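Local coordinates for protein hydroxyethylphosphonate dioxygenase (Streptomyces albus, PDB 6B9R) that probably catalyses the iron- and oxygen-dependent cleavage of 2-hydroxyethylphosphonate to hydroxymethylphosphonate, using a metal site that holds iron and substrate together, at residues Lys147-Tyr152 / Ala188-Thr193; Pro141-Asn146 / Asn162-Ser167; Asp180-Leu185 / Val307-Gly312. All blocks are in the same frame, centred on the assembly; numbering follows the deposited sequence.

Contact 1: residues Lys147-Tyr152 / Ala188-Thr193; sequences KGHLLY and APHSFT. With FE (Fe (III) ion), chain E; 2HE ((2-hydroxyethyl)phosphonic acid), chain F.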
loop_
_atom_site.group_PDB
_atom_site.type_symbol
_atom_site.label_atom_id
_atom_site.label_comp_id
_atom_site.label_asym_id
_atom_site.label_seq_id
_atom_site.Cartn_x
_atom_site.Cartn_y
_atom_site.Cartn_z
ATOM N N LYS A 147 -17.433 -20.943 -0.917
ATOM C CA LYS A 147 -17.330 -20.430 0.438
ATOM C C LYS A 147 -16.977 -18.956 0.469
ATOM O O LYS A 147 -16.763 -18.402 1.554
ATOM C CB LYS A 147 -16.286 -21.236 1.213
ATOM C CG LYS A 147 -16.520 -22.736 1.143
ATOM C CD LYS A 147 -15.461 -23.505 1.931
ATOM C CE LYS A 147 -15.615 -25.012 1.779
ATOM N NZ LYS A 147 -14.311 -25.698 2.025
ATOM N N GLY A 148 -16.908 -18.314 -0.694
ATOM C CA GLY A 148 -16.365 -16.978 -0.783
ATOM C C GLY A 148 -14.850 -17.037 -0.781
ATOM O O GLY A 148 -14.257 -17.993 -0.274
ATOM N N HIS A 149 -14.212 -16.025 -1.355
ATOM C CA HIS A 149 -12.765 -16.008 -1.480
ATOM C C HIS A 149 -12.268 -14.583 -1.268
ATOM O O HIS A 149 -13.015 -13.610 -1.436
ATOM C CB HIS A 149 -12.319 -16.564 -2.842
ATOM C CG HIS A 149 -13.048 -15.971 -4.010
ATOM N ND1 HIS A 149 -12.975 -14.633 -4.331
ATOM C CD2 HIS A 149 -13.858 -16.538 -4.937
ATOM C CE1 HIS A 149 -13.716 -14.400 -5.401
ATOM N NE2 HIS A 149 -14.253 -15.540 -5.792
ATOM N N LEU A 150 -10.983 -14.471 -0.902
ATOM C CA LEU A 150 -10.448 -13.172 -0.499
ATOM C C LEU A 150 -10.524 -12.155 -1.631
ATOM O O LEU A 150 -10.835 -10.983 -1.397
ATOM C CB LEU A 150 -9.002 -13.309 -0.008
ATOM C CG LEU A 150 -8.318 -11.964 0.289
ATOM C CD1 LEU A 150 -9.121 -11.111 1.283
ATOM C CD2 LEU A 150 -6.888 -12.157 0.775
ATOM N N LEU A 151 -10.258 -12.578 -2.861
ATOM C CA LEU A 151 -10.117 -11.614 -3.944
ATOM C C LEU A 151 -11.457 -10.969 -4.287
ATOM O O LEU A 151 -12.504 -11.621 -4.265
ATOM C CB LEU A 151 -9.520 -12.280 -5.184
ATOM C CG LEU A 151 -8.055 -12.716 -5.036
ATOM C CD1 LEU A 151 -7.430 -13.044 -6.401
ATOM C CD2 LEU A 151 -7.268 -11.622 -4.335
ATOM N N TYR A 152 -11.415 -9.667 -4.573
ATOM C CA TYR A 152 -12.555 -8.990 -5.177
ATOM C C TYR A 152 -12.896 -9.649 -6.508
ATOM O O TYR A 152 -12.031 -10.216 -7.175
ATOM C CB TYR A 152 -12.230 -7.516 -5.414
ATOM C CG TYR A 152 -11.996 -6.730 -4.146
ATOM C CD1 TYR A 152 -10.767 -6.773 -3.487
ATOM C CD2 TYR A 152 -13.002 -5.928 -3.617
ATOM C CE1 TYR A 152 -10.563 -6.051 -2.320
ATOM C CE2 TYR A 152 -12.804 -5.196 -2.461
ATOM C CZ TYR A 152 -11.586 -5.255 -1.822
ATOM O OH TYR A 152 -11.406 -4.526 -0.678
ATOM N N ALA A 188 -17.582 -12.908 -0.184
ATOM C CA ALA A 188 -19.012 -13.040 -0.436
ATOM C C ALA A 188 -19.277 -14.334 -1.199
ATOM O O ALA A 188 -18.794 -14.482 -2.325
ATOM C CB ALA A 188 -19.526 -11.842 -1.224
ATOM N N PRO A 189 -20.019 -15.287 -0.633
ATOM C CA PRO A 189 -20.231 -16.566 -1.328
ATOM C C PRO A 189 -21.120 -16.389 -2.545
ATOM O O PRO A 189 -22.049 -15.580 -2.537
ATOM C CB PRO A 189 -20.913 -17.447 -0.268
ATOM C CG PRO A 189 -20.685 -16.731 1.054
ATOM C CD PRO A 189 -20.624 -15.276 0.712
ATOM N N HIS A 190 -20.833 -17.149 -3.602
ATOM C CA HIS A 190 -21.597 -16.986 -4.835
ATOM C C HIS A 190 -21.531 -18.258 -5.673
ATOM O O HIS A 190 -20.756 -19.179 -5.393
ATOM C CB HIS A 190 -21.115 -15.766 -5.632
ATOM C CG HIS A 190 -19.647 -15.766 -5.929
ATOM N ND1 HIS A 190 -18.701 -15.348 -5.020
ATOM C CD2 HIS A 190 -18.967 -16.123 -7.044
ATOM C CE1 HIS A 190 -17.498 -15.455 -5.559
ATOM N NE2 HIS A 190 -17.635 -15.920 -6.789
ATOM N N SER A 191 -22.397 -18.310 -6.692
ATOM C CA SER A 191 -22.436 -19.431 -7.623
ATOM C C SER A 191 -22.986 -18.957 -8.962
ATOM O O SER A 191 -23.540 -17.859 -9.077
ATOM C CB SER A 191 -23.278 -20.587 -7.076
ATOM O OG SER A 191 -23.083 -21.765 -7.847
ATOM N N PHE A 192 -22.827 -19.809 -9.979
ATOM C CA PHE A 192 -23.331 -19.546 -11.323
ATOM C C PHE A 192 -23.885 -20.827 -11.927
ATOM O O PHE A 192 -23.291 -21.898 -11.776
ATOM C CB PHE A 192 -22.246 -19.018 -12.268
ATOM C CG PHE A 192 -21.482 -17.856 -11.739
ATOM C CD1 PHE A 192 -20.352 -18.060 -10.952
ATOM C CD2 PHE A 192 -21.863 -16.559 -12.046
ATOM C CE1 PHE A 192 -19.609 -16.987 -10.468
ATOM C CE2 PHE A 192 -21.117 -15.470 -11.569
ATOM C CZ PHE A 192 -19.994 -15.692 -10.772
ATOM N N THR A 193 -25.025 -20.713 -12.612
ATOM C CA THR A 193 -25.607 -21.801 -13.385
ATOM C C THR A 193 -26.026 -21.271 -14.753
ATOM O O THR A 193 -26.042 -20.061 -14.994
ATOM C CB THR A 193 -26.829 -22.412 -12.684
ATOM O OG1 THR A 193 -27.850 -21.415 -12.582
ATOM C CG2 THR A 193 -26.475 -22.912 -11.282
HETATM FE FE FE E . -15.606 -16.219 -7.495
HETATM O O3 2HE F . -15.362 -18.669 -7.436
HETATM P P 2HE F . -15.868 -19.933 -8.032
HETATM O O1 2HE F . -16.751 -20.743 -6.958
HETATM O O2 2HE F . -14.656 -20.867 -8.554
HETATM C CA 2HE F . -16.904 -19.428 -9.425
HETATM C CB 2HE F . -16.211 -18.244 -10.095
HETATM O O4 2HE F . -16.406 -17.029 -9.354
HETATM O O HOH W 1 -16.045 -14.281 -2.723
HETATM O O HOH W 2 -13.726 -16.489 -9.204
#

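Contact 2: residues Pro141-Asn146 / Asn162-Ser167; sequences PLVEWN and NYYFRS. With 2HE ((2-hydroxyethyl)phosphonic acid), chain F.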
loop_
_atom_site.group_PDB
_atom_site.type_symbol
_atom_site.label_atom_id
_atom_site.label_comp_id
_atom_site.label_asym_id
_atom_site.label_seq_id
_atom_site.Cartn_x
_atom_site.Cartn_y
_atom_site.Cartn_z
ATOM N N PRO A 141 -31.765 -26.894 -5.197
ATOM C CA PRO A 141 -30.701 -27.790 -4.718
ATOM C C PRO A 141 -29.631 -28.106 -5.749
ATOM O O PRO A 141 -28.598 -28.674 -5.376
ATOM C CB PRO A 141 -31.469 -29.056 -4.316
ATOM C CG PRO A 141 -32.705 -29.013 -5.139
ATOM C CD PRO A 141 -33.075 -27.563 -5.226
ATOM N N LEU A 142 -29.834 -27.771 -7.022
ATOM C CA LEU A 142 -28.793 -27.986 -8.019
ATOM C C LEU A 142 -27.671 -26.960 -7.933
ATOM O O LEU A 142 -26.630 -27.151 -8.571
ATOM C CB LEU A 142 -29.392 -27.970 -9.426
ATOM C CG LEU A 142 -30.358 -29.103 -9.762
ATOM C CD1 LEU A 142 -31.002 -28.873 -11.137
ATOM C CD2 LEU A 142 -29.654 -30.456 -9.708
ATOM N N VAL A 143 -27.856 -25.887 -7.170
ATOM C CA VAL A 143 -26.852 -24.835 -7.066
ATOM C C VAL A 143 -25.815 -25.243 -6.032
ATOM O O VAL A 143 -26.154 -25.586 -4.893
ATOM C CB VAL A 143 -27.510 -23.498 -6.692
ATOM C CG1 VAL A 143 -26.456 -22.420 -6.517
ATOM C CG2 VAL A 143 -28.538 -23.107 -7.742
ATOM N N GLU A 144 -24.550 -25.215 -6.421
ATOM C CA GLU A 144 -23.456 -25.563 -5.524
ATOM C C GLU A 144 -22.659 -24.294 -5.278
ATOM O O GLU A 144 -22.033 -23.760 -6.195
ATOM C CB GLU A 144 -22.587 -26.671 -6.111
ATOM C CG GLU A 144 -23.303 -28.005 -6.200
ATOM C CD GLU A 144 -23.510 -28.677 -4.842
ATOM O OE1 GLU A 144 -22.928 -28.228 -3.833
ATOM O OE2 GLU A 144 -24.258 -29.670 -4.783
ATOM N N TRP A 145 -22.699 -23.813 -4.041
ATOM C CA TRP A 145 -22.121 -22.535 -3.672
ATOM C C TRP A 145 -20.653 -22.709 -3.321
ATOM O O TRP A 145 -20.231 -23.774 -2.870
ATOM C CB TRP A 145 -22.851 -21.951 -2.465
ATOM C CG TRP A 145 -24.289 -21.671 -2.701
ATOM C CD1 TRP A 145 -25.303 -22.569 -2.780
ATOM C CD2 TRP A 145 -24.870 -20.385 -2.876
ATOM N NE1 TRP A 145 -26.497 -21.918 -3.003
ATOM C CE2 TRP A 145 -26.252 -20.572 -3.067
ATOM C CE3 TRP A 145 -24.352 -19.084 -2.897
ATOM C CZ2 TRP A 145 -27.122 -19.512 -3.265
ATOM C CZ3 TRP A 145 -25.221 -18.032 -3.102
ATOM C CH2 TRP A 145 -26.585 -18.253 -3.280
ATOM N N ASN A 146 -19.883 -21.648 -3.516
ATOM C CA ASN A 146 -18.539 -21.624 -2.964
ATOM C C ASN A 146 -18.595 -21.044 -1.551
ATOM O O ASN A 146 -19.660 -20.697 -1.033
ATOM C CB ASN A 146 -17.566 -20.872 -3.883
ATOM C CG ASN A 146 -17.821 -19.361 -3.950
ATOM O OD1 ASN A 146 -18.401 -18.758 -3.047
ATOM N ND2 ASN A 146 -17.360 -18.743 -5.035
ATOM N N ASN A 162 -27.247 -17.587 -14.603
ATOM C CA ASN A 162 -27.837 -17.158 -13.337
ATOM C C ASN A 162 -26.724 -16.879 -12.335
ATOM O O ASN A 162 -25.803 -17.688 -12.183
ATOM C CB ASN A 162 -28.787 -18.221 -12.775
ATOM C CG ASN A 162 -30.175 -18.127 -13.358
ATOM O OD1 ASN A 162 -30.464 -17.232 -14.156
ATOM N ND2 ASN A 162 -31.052 -19.046 -12.958
ATOM N N TYR A 163 -26.826 -15.742 -11.644
ATOM C CA TYR A 163 -25.879 -15.317 -10.621
ATOM C C TYR A 163 -26.522 -15.492 -9.249
ATOM O O TYR A 163 -27.602 -14.952 -8.990
ATOM C CB TYR A 163 -25.464 -13.863 -10.830
ATOM C CG TYR A 163 -24.457 -13.370 -9.815
ATOM C CD1 TYR A 163 -23.269 -14.053 -9.615
ATOM C CD2 TYR A 163 -24.694 -12.230 -9.056
ATOM C CE1 TYR A 163 -22.338 -13.620 -8.695
ATOM C CE2 TYR A 163 -23.759 -11.798 -8.110
ATOM C CZ TYR A 163 -22.592 -12.493 -7.947
ATOM O OH TYR A 163 -21.665 -12.065 -7.026
ATOM N N TYR A 164 -25.864 -16.250 -8.383
ATOM C CA TYR A 164 -26.335 -16.501 -7.028
ATOM C C TYR A 164 -25.375 -15.861 -6.040
ATOM O O TYR A 164 -24.157 -15.937 -6.216
ATOM C CB TYR A 164 -26.433 -18.002 -6.752
ATOM C CG TYR A 164 -27.277 -18.746 -7.755
ATOM C CD1 TYR A 164 -26.754 -19.126 -8.985
ATOM C CD2 TYR A 164 -28.597 -19.071 -7.471
ATOM C CE1 TYR A 164 -27.528 -19.799 -9.912
ATOM C CE2 TYR A 164 -29.380 -19.742 -8.387
ATOM C CZ TYR A 164 -28.839 -20.110 -9.601
ATOM O OH TYR A 164 -29.612 -20.781 -10.513
ATOM N N PHE A 165 -25.915 -15.220 -5.005
ATOM C CA PHE A 165 -25.041 -14.532 -4.069
ATOM C C PHE A 165 -25.671 -14.496 -2.686
ATOM O O PHE A 165 -26.897 -14.458 -2.546
ATOM C CB PHE A 165 -24.693 -13.118 -4.554
ATOM C CG PHE A 165 -25.881 -12.261 -4.896
ATOM C CD1 PHE A 165 -26.494 -12.365 -6.133
ATOM C CD2 PHE A 165 -26.344 -11.306 -4.005
ATOM C CE1 PHE A 165 -27.568 -11.553 -6.464
ATOM C CE2 PHE A 165 -27.402 -10.491 -4.329
ATOM C CZ PHE A 165 -28.023 -10.617 -5.562
ATOM N N ARG A 166 -24.804 -14.518 -1.663
ATOM C CA ARG A 166 -25.217 -14.621 -0.268
ATOM C C ARG A 166 -24.604 -13.499 0.558
ATOM O O ARG A 166 -23.467 -13.078 0.319
ATOM C CB ARG A 166 -24.812 -15.975 0.345
ATOM C CG ARG A 166 -25.843 -17.061 0.181
ATOM C CD ARG A 166 -25.272 -18.404 0.601
ATOM N NE ARG A 166 -26.204 -19.495 0.356
ATOM C CZ ARG A 166 -25.871 -20.780 0.407
ATOM N NH1 ARG A 166 -24.620 -21.138 0.685
ATOM N NH2 ARG A 166 -26.788 -21.708 0.172
ATOM N N SER A 167 -25.368 -13.029 1.539
ATOM C CA SER A 167 -24.930 -11.968 2.436
ATOM C C SER A 167 -25.867 -11.974 3.629
ATOM O O SER A 167 -27.085 -12.059 3.450
ATOM C CB SER A 167 -24.949 -10.604 1.730
ATOM O OG SER A 167 -24.607 -9.549 2.611
HETATM O O3 2HE F . -15.362 -18.669 -7.436
HETATM P P 2HE F . -15.868 -19.933 -8.032
HETATM O O1 2HE F . -16.751 -20.743 -6.958
HETATM O O2 2HE F . -14.656 -20.867 -8.554
HETATM C CA 2HE F . -16.904 -19.428 -9.425
HETATM C CB 2HE F . -16.211 -18.244 -10.095
HETATM O O4 2HE F . -16.406 -17.029 -9.354
HETATM O O HOH W 3 -21.637 -20.644 1.065
#

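Contact 3: residues Asp180-Leu185 / Val307-Gly312; sequences DSVWGL and VRIQPG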
loop_
_atom_site.group_PDB
_atom_site.type_symbol
_atom_site.label_atom_id
_atom_site.label_comp_id
_atom_site.label_asym_id
_atom_site.label_seq_id
_atom_site.Cartn_x
_atom_site.Cartn_y
_atom_site.Cartn_z
ATOM N N ASP A 180 -24.263 -8.017 -19.158
ATOM C CA ASP A 180 -24.411 -7.680 -17.751
ATOM C C ASP A 180 -23.086 -7.916 -17.017
ATOM O O ASP A 180 -22.169 -8.577 -17.519
ATOM C CB ASP A 180 -25.521 -8.508 -17.102
ATOM C CG ASP A 180 -26.879 -8.239 -17.720
ATOM O OD1 ASP A 180 -27.075 -7.124 -18.227
ATOM O OD2 ASP A 180 -27.743 -9.134 -17.678
ATOM N N SER A 181 -22.998 -7.369 -15.809
ATOM C CA SER A 181 -21.769 -7.503 -15.032
ATOM C C SER A 181 -22.061 -7.226 -13.565
ATOM O O SER A 181 -23.061 -6.599 -13.216
ATOM C CB SER A 181 -20.679 -6.567 -15.561
ATOM O OG SER A 181 -21.074 -5.208 -15.459
ATOM N N VAL A 182 -21.157 -7.684 -12.702
ATOM C CA VAL A 182 -21.323 -7.485 -11.271
ATOM C C VAL A 182 -19.939 -7.329 -10.661
ATOM O O VAL A 182 -18.956 -7.870 -11.172
ATOM C CB VAL A 182 -22.099 -8.652 -10.627
ATOM C CG1 VAL A 182 -21.376 -9.962 -10.868
ATOM C CG2 VAL A 182 -22.349 -8.405 -9.125
ATOM N N TRP A 183 -19.870 -6.536 -9.598
ATOM C CA TRP A 183 -18.651 -6.329 -8.824
ATOM C C TRP A 183 -18.953 -6.730 -7.386
ATOM O O TRP A 183 -20.015 -6.395 -6.860
ATOM C CB TRP A 183 -18.190 -4.857 -8.910
ATOM C CG TRP A 183 -16.887 -4.547 -8.194
ATOM C CD1 TRP A 183 -15.628 -4.507 -8.744
ATOM C CD2 TRP A 183 -16.731 -4.213 -6.813
ATOM N NE1 TRP A 183 -14.702 -4.167 -7.782
ATOM C CE2 TRP A 183 -15.352 -3.990 -6.587
ATOM C CE3 TRP A 183 -17.622 -4.084 -5.740
ATOM C CZ2 TRP A 183 -14.851 -3.643 -5.339
ATOM C CZ3 TRP A 183 -17.125 -3.742 -4.499
ATOM C CH2 TRP A 183 -15.753 -3.520 -4.305
ATOM N N GLY A 184 -18.039 -7.456 -6.749
ATOM C CA GLY A 184 -18.350 -8.112 -5.489
ATOM C C GLY A 184 -17.193 -8.067 -4.510
ATOM O O GLY A 184 -16.021 -8.068 -4.891
ATOM N N LEU A 185 -17.547 -8.063 -3.221
ATOM C CA LEU A 185 -16.631 -7.854 -2.112
ATOM C C LEU A 185 -15.945 -9.151 -1.717
ATOM O O LEU A 185 -16.418 -10.245 -2.042
ATOM C CB LEU A 185 -17.392 -7.282 -0.918
ATOM C CG LEU A 185 -17.818 -5.827 -1.069
ATOM C CD1 LEU A 185 -18.718 -5.414 0.106
ATOM C CD2 LEU A 185 -16.589 -4.935 -1.162
ATOM N N VAL A 307 -22.635 -6.949 -3.361
ATOM C CA VAL A 307 -22.386 -6.912 -4.799
ATOM C C VAL A 307 -22.986 -5.632 -5.369
ATOM O O VAL A 307 -23.896 -5.034 -4.790
ATOM C CB VAL A 307 -22.969 -8.147 -5.531
ATOM C CG1 VAL A 307 -22.378 -9.428 -4.980
ATOM C CG2 VAL A 307 -24.492 -8.178 -5.414
ATOM N N ARG A 308 -22.461 -5.210 -6.519
ATOM C CA ARG A 308 -23.052 -4.122 -7.302
ATOM C C ARG A 308 -23.267 -4.629 -8.723
ATOM O O ARG A 308 -22.307 -4.877 -9.458
ATOM C CB ARG A 308 -22.173 -2.866 -7.275
ATOM C CG ARG A 308 -22.529 -1.744 -8.283
ATOM C CD ARG A 308 -24.035 -1.533 -8.525
ATOM N NE ARG A 308 -24.812 -1.427 -7.301
ATOM C CZ ARG A 308 -26.124 -1.628 -7.237
ATOM N NH1 ARG A 308 -26.808 -1.961 -8.328
ATOM N NH2 ARG A 308 -26.745 -1.513 -6.081
ATOM N N ILE A 309 -24.525 -4.765 -9.115
ATOM C CA ILE A 309 -24.886 -5.314 -10.417
ATOM C C ILE A 309 -25.097 -4.172 -11.405
ATOM O O ILE A 309 -25.840 -3.225 -11.118
ATOM C CB ILE A 309 -26.155 -6.174 -10.308
ATOM C CG1 ILE A 309 -25.908 -7.356 -9.364
ATOM C CG2 ILE A 309 -26.564 -6.668 -11.676
ATOM C CD1 ILE A 309 -27.186 -8.075 -8.942
ATOM N N GLN A 310 -24.464 -4.270 -12.582
ATOM C CA GLN A 310 -24.668 -3.295 -13.651
ATOM C C GLN A 310 -25.410 -3.950 -14.809
ATOM O O GLN A 310 -24.813 -4.753 -15.546
ATOM C CB GLN A 310 -23.338 -2.710 -14.147
ATOM C CG GLN A 310 -23.503 -1.692 -15.289
ATOM C CD GLN A 310 -24.406 -0.538 -14.884
ATOM O OE1 GLN A 310 -24.117 0.171 -13.924
ATOM N NE2 GLN A 310 -25.518 -0.370 -15.592
ATOM N N PRO A 311 -26.693 -3.665 -15.012
ATOM C CA PRO A 311 -27.349 -4.133 -16.239
ATOM C C PRO A 311 -26.663 -3.512 -17.443
ATOM O O PRO A 311 -26.368 -2.315 -17.460
ATOM C CB PRO A 311 -28.800 -3.641 -16.089
ATOM C CG PRO A 311 -28.952 -3.300 -14.615
ATOM C CD PRO A 311 -27.584 -2.854 -14.170
ATOM N N GLY A 312 -26.389 -4.338 -18.450
ATOM C CA GLY A 312 -25.799 -3.809 -19.665
ATOM C C GLY A 312 -26.700 -2.822 -20.387
ATOM O O GLY A 312 -26.214 -1.906 -21.054
HETATM O O HOH W 4 -22.694 -4.393 -17.360
#

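Contact 1: residues Lys147-Tyr152 / Ala188-Thr193
The imidazoles of His149 and His190 converge on one iron ion with their planes 88° apart, an oblique pair brought close by the metal they share. His149 NE2 comes to 3.3 Å from His190 CE1 and lies at the edge of the His190 ring, near its plane. Each histidine turns NE2 to the iron, at 2.3 Å for His149 and 2.2 Å for His190. Both place CG between the backbone N and the carbonyl carbon (chi1 49° and 54°).

Besides the iron, each ring's second nitrogen has a partner, good for His190 and weak for His149. His190 ND1 donates a nearly straight bond of 2.8 Å to Ala188 O, lying in both the ring plane and the carbonyl plane. His149 ND1 has only a weak bond, 3.0 Å, to Leu151 O. Water 1 sits over the centre of the His149 ring, accepts from His149 N and probably donates to Ala188 O, bridging the two segments. Where they run closest, Pro189 faces Gly148, at whose backbone angles a CB would be jammed against Lys147 O and lie close to the nitrogens of Ala188 and Pro189.

The substrate chelates the iron, 2HE O4 at 2.2 Å from the metal and 2HE O3 farther out. Phe192 CE1 lies 3.4 Å from 2HE O4, which sits at the edge of the phenyl ring. Gln153 and a more distant water 2 bring the ligand atoms to six, a two-histidine, one-glutamine variant of the facial triad familiar from mononuclear iron enzymes.

Lys29 and Trp449 of the second subunit hydrogen-bond to the substrate. The loop carrying His149 leads into strand 152-158 of the seven-stranded sheet that also holds strand 181-184, whereas His190 begins strand 190-194, paired with strand 161-167 in a three-stranded sheet.

Contact 2: residues Pro141-Asn146 / Asn162-Ser167
Tyr164 is the first residue of 162-167 to meet the 141-146 loop, taking Val143 over one face of its ring. The methyl CG2 of Val143 leans toward the rim in a CH-pi contact, 3.5 Å from Tyr164 CE2. The phenol oxygen bonds to Thr193 on the adjoining strand and receives a weak bond from Asn162 ND2. Tyr164 CB lies over one face of the six-membered ring of Trp145, 3.5 Å from CH2.

One step on, Phe165 contributes its backbone: its N is 3.5 Å from Trp145 CZ3, while its side chain points away from the loop and its ring packs on Val307.

Arg166 covers the indole face opposite Tyr164 CB. Its chain runs extended from CG to NE (chi2 171° puts CD anti to CA), and CD lies 3.8 Å from the centroid of the six-membered ring. The guanidinium lies flat on the five-membered ring, planes 7° apart, with CZ 3.4 Å from that ring's centroid. Trp145 NE1 and Arg166 NH2 are 3.2 Å apart but are both donors, so they stack without bonding. An alanine in place of Trp145 would probably leave the Arg166 guanidinium without its cation-pi partner and open a gap beside Tyr164 CB.

The chemistry divides the guanidinium's duties: its face serves the indole, while its N-H groups serve polar partners. NE bonds to Ser171, and NH1 makes a weak 3.0 Å bond to water 3, which donates to Asn146 O. Asn146, next in sequence to Trp145, donates through ND2 to 2HE O1 at 2.8 Å; the guanidinium reaches its backbone through one water, weakly.

Contact 3: residues Asp180-Leu185 / Val307-Gly312
Ser181 and Gln310 form one hydrogen-bonded pair of an antiparallel beta pairing at the margin of the seven-stranded sheet that also holds strand 152-158, part of what is probably a cupin-type beta-barrel. Strands 181-184 and 307-310 run at 165° to each other. Trp183 and Arg308 make the second hydrogen-bonded pair, in which Arg308 N reaches Trp183 O at 2.7 Å, and the non-hydrogen-bonded pairs are Val182 with Ile309 and Gly184 with Val307. Strand 307-310 is the outermost of this sheet within the chain, and its partner is also bonded to strand 152-158.

On the face carrying Val182, Val307 and Ile309, the CG2 methyl of Val182 touches both neighbours, 3.7 Å from Val307 CB and 3.7 Å from Ile309 CG1. It lies anti to the backbone N, and Tyr163 packs on the same face.

Asp180, just ahead of the strand, shows how a side chain can extend a pairing past its last bridge. Its CB passes 4.1 Å from Gln310 O. From there CG, anti to the carbonyl carbon (chi1 -62°), lies 4.0 Å from Gly312 N. At the tip OD1 accepts the proton of Gly312 N over 2.9 Å at 177°, using its anti lone pair, while OD2 takes a bond from the backbone N of Asn177.

Gln310 O, finally, is gripped twice: Ser181 N donates to it directly, and water 4 donates at 2.8 Å while accepting from Ser181 OG at 2.6 Å, OG itself being hydrogen-bonded to Ala334 N.

Along the chain the segments of contacts 1 and 2 alternate, as do those of contacts 1 and 3, whereas contact 2 closes before contact 3 opens. Contacts 1 and 2 have centres about 9 Å apart; they share the three-stranded sheet through neighbouring strands 190-194 and 161-167, and both touch the substrate. Contact 3, with its centre about 13 Å from that of contact 1 and about 15 Å from that of contact 2, belongs to the seven-stranded sheet holding strands 152-158, 181-184 and 307-310. Tyr163 and Phe165 pack on Val307, setting these two sheets against each other; the protein's iron ligands come from a loop and from strands of both.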